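Long-range contacts in transcriptional regulator, TetR family (Cytophaga hutchinsonii, PDB 3EUP), which probably binds operator DNA as a dimeric transcriptional regulator of the TetR family, with its C-terminal domain likely sensing a ligand that has not been identified: residues Ala167-Ala172 with Tyr187-Leu192; Met87-Ser92 with Ser191-Ile196. All coordinates share one frame; numbering follows the deposited sequence.

Contact 1. Residues Ala167-Ala172 with Tyr187-Leu192; sequences ALVEGA and YVFESL
Helices Ala167-Ala172 and Tyr187-Leu192 pack antiparallel, their axes 9.1 Å apart at an angle of 171°, with the backbones closest where the CA atoms of Ala172 and Val188 stand 5.5 Å apart. At that point the small methyl of Ala172 lies between two side chains of the other helix. Its CB sits over one face of the Phe189 ring, displaced toward the rim, in a CH-pi contact 3.9 Å from the ring centroid, and it also meets Val188 CG1. Val188 CG1, anti to its own backbone N (chi1 -176°), also touches Leu168 CD2 at 3.7 Å. Helices 158-179 and 182-197, to which the segments belong, are the last two of the chain; as in other TetR-family regulators, they contribute to the dimer interface of the C-terminal domain. Val188 accordingly also packs on Ala167 of the second subunit, while Ser191 OG is hydrogen-bonded to Ser164 OG of that subunit. The other methyl of Leu168, CD1, rests 3.8 Å from Leu192 CA. On the flank of the pair, Val169 CG2 meets Leu192 CD2 at 3.8 Å, the two side chains crossing at a slant, and Tyr91 of helix 91-96 touches both Val169 and Phe189.

Contact 2. Residues Met87-Ser92 with Ser191-Ile196; sequences MLLVYS and SLEDLI
The turn joining helices 84-88 and 91-96 in the TetR-type C-terminal domain packs through Leu88, Leu89 and Tyr91 against the last turns of helix 182-197, in a largely apolar contact without a hydrogen bond between the segments. Leu89, which leaves the helical path with phi -117° and psi 22°, buries more surface here than any other residue. Its CG lies anti to its own carbonyl carbon (chi1 -57°), and the two methyls beyond part company. CD2 lies against Leu192 CG at 3.8 Å, the two side chains sliding past each other in opposite directions, whereas CD1 lies 3.9 Å from Glu193 CG, where the two side chains cross at about a right angle. Ile196 also runs alongside Leu89 in the opposite sense and also touches Leu88, its CG2 4.0 Å from Leu88 CD1. An alanine in place of Leu89 would probably open a gap between the turn and helix 182-197, leaving Leu192 CG and the methylene CG of Glu193 without their apolar partner. Farther along, Leu192 CD2 approaches Tyr91 CD2 at 4.2 Å, the side chains crossing nearly perpendicularly. The Tyr91 ring carries Leu88 O at its edge and Val90 CG2 over the centre of one face. Leu88 O is buried here with no polar partner in the model. The hydroxyl of Tyr91 is hydrogen-bonded to Trp135 NE1, tying the turn to helix 122-148, on which Leu88 also packs through Ile142 and Ile143. Met165 of helix 158-179 touches both Leu88 and Leu192, and Leu74 of helix 55-78 reaches Tyr91.

Both contacts use helix 182-197, and their centres are only about 8 Å apart. Contact 1 is entirely buried and joins that helix to its antiparallel neighbour, with nine residues within reach of the second subunit against two for contact 2; contact 2 joins its later turns to an interhelical turn and is more open at one margin, where Glu193 is exposed. Each is largely apolar, but contact 1 sets a methyl over the Phe189 face, while contact 2 meets the Tyr91 ring obliquely and adds the CG methylene of Glu193 to branched aliphatic chains. Leu192 serves both. Direct touches, Val169 CG2 to Tyr91 CG and Phe189 CE1 to Ser92 N, both 3.7 Å, make them adjoining parts of one packed region.

Contact 1. Residues Ala167-Ala172 with Tyr187-Leu192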
# COMPACT_ATOMS: atom_id res chain seq x y z
N ALA A 167 6.60 -1.78 -7.34
CA ALA A 167 6.84 -1.37 -5.98
C ALA A 167 6.98 0.12 -5.88
O ALA A 167 6.45 0.75 -4.96
CB ALA A 167 8.09 -2.07 -5.41
N LEU A 168 7.75 0.70 -6.79
CA LEU A 168 7.98 2.12 -6.74
C LEU A 168 6.72 2.95 -6.98
O LEU A 168 6.53 3.97 -6.32
CB LEU A 168 9.07 2.52 -7.72
CG LEU A 168 10.51 2.23 -7.31
CD1 LEU A 168 11.45 2.50 -8.53
CD2 LEU A 168 10.89 3.04 -6.08
N VAL A 169 5.86 2.52 -7.90
CA VAL A 169 4.65 3.23 -8.19
C VAL A 169 3.67 3.14 -7.00
O VAL A 169 3.19 4.15 -6.51
CB VAL A 169 3.99 2.75 -9.50
CG1 VAL A 169 2.59 3.36 -9.67
CG2 VAL A 169 4.91 3.12 -10.69
N GLU A 170 3.45 1.93 -6.50
CA GLU A 170 2.54 1.72 -5.40
C GLU A 170 3.04 2.37 -4.11
O GLU A 170 2.26 2.90 -3.37
CB GLU A 170 2.25 0.24 -5.24
CG GLU A 170 1.62 -0.38 -6.49
CD GLU A 170 0.32 0.31 -6.90
OE1 GLU A 170 -0.74 0.04 -6.27
OE2 GLU A 170 0.37 1.09 -7.87
N GLY A 171 4.36 2.33 -3.89
CA GLY A 171 5.00 2.99 -2.76
C GLY A 171 4.91 4.50 -2.84
O GLY A 171 4.70 5.15 -1.80
N ALA A 172 5.02 5.06 -4.05
CA ALA A 172 4.85 6.49 -4.27
C ALA A 172 3.44 6.89 -3.88
O ALA A 172 3.27 7.84 -3.15
CB ALA A 172 5.18 6.91 -5.78
N TYR A 187 9.66 12.43 -5.34
CA TYR A 187 11.00 11.82 -5.20
C TYR A 187 11.02 10.34 -5.64
O TYR A 187 11.97 9.89 -6.27
CB TYR A 187 11.55 11.91 -3.78
CG TYR A 187 11.89 13.29 -3.34
CD1 TYR A 187 12.98 13.99 -3.89
CD2 TYR A 187 11.17 13.91 -2.34
CE1 TYR A 187 13.30 15.27 -3.45
CE2 TYR A 187 11.48 15.17 -1.90
CZ TYR A 187 12.54 15.85 -2.47
OH TYR A 187 12.83 17.11 -2.02
N VAL A 188 9.93 9.63 -5.40
CA VAL A 188 9.87 8.20 -5.78
C VAL A 188 9.71 8.04 -7.30
O VAL A 188 10.32 7.13 -7.94
CB VAL A 188 8.76 7.50 -5.00
CG1 VAL A 188 8.73 5.96 -5.30
CG2 VAL A 188 8.94 7.80 -3.49
N PHE A 189 8.89 8.89 -7.90
CA PHE A 189 8.74 8.86 -9.35
C PHE A 189 10.07 9.21 -10.01
O PHE A 189 10.38 8.69 -11.10
CB PHE A 189 7.60 9.82 -9.78
CG PHE A 189 6.24 9.26 -9.50
CD1 PHE A 189 5.83 8.11 -10.16
CD2 PHE A 189 5.39 9.83 -8.59
CE1 PHE A 189 4.60 7.53 -9.90
CE2 PHE A 189 4.15 9.27 -8.35
CZ PHE A 189 3.75 8.10 -9.03
N GLU A 190 10.83 10.08 -9.36
CA GLU A 190 12.17 10.40 -9.84
C GLU A 190 13.07 9.14 -9.81
O GLU A 190 13.83 8.86 -10.77
CB GLU A 190 12.77 11.54 -8.98
CG GLU A 190 13.77 12.33 -9.67
CD GLU A 190 14.56 13.25 -8.71
OE1 GLU A 190 13.96 13.75 -7.70
OE2 GLU A 190 15.79 13.41 -8.97
N SER A 191 12.99 8.35 -8.75
CA SER A 191 13.71 7.10 -8.72
C SER A 191 13.16 6.09 -9.73
O SER A 191 13.90 5.29 -10.18
CB SER A 191 13.74 6.49 -7.30
OG SER A 191 14.58 7.25 -6.43
N LEU A 192 11.88 6.09 -10.05
CA LEU A 192 11.42 5.24 -11.14
C LEU A 192 12.15 5.59 -12.45
O LEU A 192 12.62 4.71 -13.16
CB LEU A 192 9.93 5.39 -11.35
CG LEU A 192 9.24 4.54 -12.40
CD1 LEU A 192 9.33 3.01 -12.08
CD2 LEU A 192 7.79 4.98 -12.44

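Contact 2. Residues Met87-Ser92 with Ser191-Ile196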
# COMPACT_ATOMS: atom_id res chain seq x y z
N MET A 87 6.88 4.64 -22.37
CA MET A 87 5.80 3.77 -21.97
C MET A 87 5.97 3.28 -20.52
O MET A 87 4.97 3.12 -19.84
CB MET A 87 5.65 2.56 -22.89
CG MET A 87 5.43 2.87 -24.38
SD MET A 87 5.37 1.37 -25.40
CE MET A 87 6.59 0.37 -24.66
N LEU A 88 7.22 3.08 -20.08
CA LEU A 88 7.52 2.66 -18.72
C LEU A 88 7.39 3.81 -17.67
O LEU A 88 7.33 3.56 -16.45
CB LEU A 88 8.92 2.01 -18.66
CG LEU A 88 9.14 0.72 -19.47
CD1 LEU A 88 10.60 0.29 -19.38
CD2 LEU A 88 8.20 -0.42 -19.00
N LEU A 89 7.32 5.06 -18.15
CA LEU A 89 7.30 6.22 -17.28
C LEU A 89 6.03 7.05 -17.36
O LEU A 89 6.03 8.17 -16.94
CB LEU A 89 8.53 7.08 -17.53
CG LEU A 89 9.83 6.32 -17.33
CD1 LEU A 89 11.05 7.17 -17.73
CD2 LEU A 89 9.89 5.85 -15.90
N VAL A 90 4.92 6.48 -17.82
CA VAL A 90 3.64 7.21 -17.83
C VAL A 90 2.98 7.32 -16.42
O VAL A 90 1.97 8.01 -16.27
CB VAL A 90 2.66 6.51 -18.77
CG1 VAL A 90 3.20 6.50 -20.24
CG2 VAL A 90 2.39 5.08 -18.26
N TYR A 91 3.54 6.66 -15.39
CA TYR A 91 2.88 6.54 -14.08
C TYR A 91 2.71 7.87 -13.36
O TYR A 91 1.63 8.20 -12.90
CB TYR A 91 3.62 5.47 -13.22
CG TYR A 91 3.53 4.12 -13.93
CD1 TYR A 91 2.36 3.38 -13.89
CD2 TYR A 91 4.56 3.67 -14.76
CE1 TYR A 91 2.25 2.21 -14.58
CE2 TYR A 91 4.45 2.50 -15.47
CZ TYR A 91 3.29 1.78 -15.38
OH TYR A 91 3.15 0.62 -16.09
N SER A 92 3.75 8.67 -13.30
CA SER A 92 3.62 9.97 -12.66
C SER A 92 2.50 10.84 -13.25
O SER A 92 1.74 11.49 -12.52
CB SER A 92 4.91 10.76 -12.74
OG SER A 92 4.69 11.96 -12.05
N SER A 191 12.99 8.35 -8.75
CA SER A 191 13.71 7.10 -8.72
C SER A 191 13.16 6.09 -9.73
O SER A 191 13.90 5.29 -10.18
CB SER A 191 13.74 6.49 -7.30
OG SER A 191 14.58 7.25 -6.43
N LEU A 192 11.88 6.09 -10.05
CA LEU A 192 11.42 5.24 -11.14
C LEU A 192 12.15 5.59 -12.45
O LEU A 192 12.62 4.71 -13.16
CB LEU A 192 9.93 5.39 -11.35
CG LEU A 192 9.24 4.54 -12.40
CD1 LEU A 192 9.33 3.01 -12.08
CD2 LEU A 192 7.79 4.98 -12.44
N GLU A 193 12.25 6.88 -12.76
CA GLU A 193 13.04 7.30 -13.91
C GLU A 193 14.49 6.82 -13.85
O GLU A 193 15.04 6.35 -14.85
CB GLU A 193 13.06 8.83 -14.02
CG GLU A 193 11.82 9.41 -14.60
CD GLU A 193 12.11 10.61 -15.52
OE1 GLU A 193 13.22 11.18 -15.43
OE2 GLU A 193 11.22 10.98 -16.34
N ASP A 194 15.14 6.98 -12.71
CA ASP A 194 16.51 6.48 -12.54
C ASP A 194 16.62 4.95 -12.80
O ASP A 194 17.58 4.48 -13.41
CB ASP A 194 17.05 6.80 -11.14
CG ASP A 194 17.05 8.30 -10.83
OD1 ASP A 194 17.13 9.10 -11.79
OD2 ASP A 194 16.98 8.70 -9.64
N LEU A 195 15.64 4.17 -12.34
CA LEU A 195 15.69 2.73 -12.56
C LEU A 195 15.75 2.42 -14.05
O LEU A 195 16.57 1.63 -14.50
CB LEU A 195 14.46 2.04 -11.92
CG LEU A 195 14.33 0.52 -11.94
CD1 LEU A 195 15.44 -0.14 -11.08
CD2 LEU A 195 12.97 0.11 -11.44
N ILE A 196 14.88 3.06 -14.82
CA ILE A 196 14.79 2.77 -16.25
C ILE A 196 16.00 3.33 -17.04
O ILE A 196 16.58 2.62 -17.92
CB ILE A 196 13.43 3.19 -16.80
CG1 ILE A 196 12.37 2.32 -16.12
CG2 ILE A 196 13.40 3.00 -18.34
CD1 ILE A 196 11.07 2.94 -16.09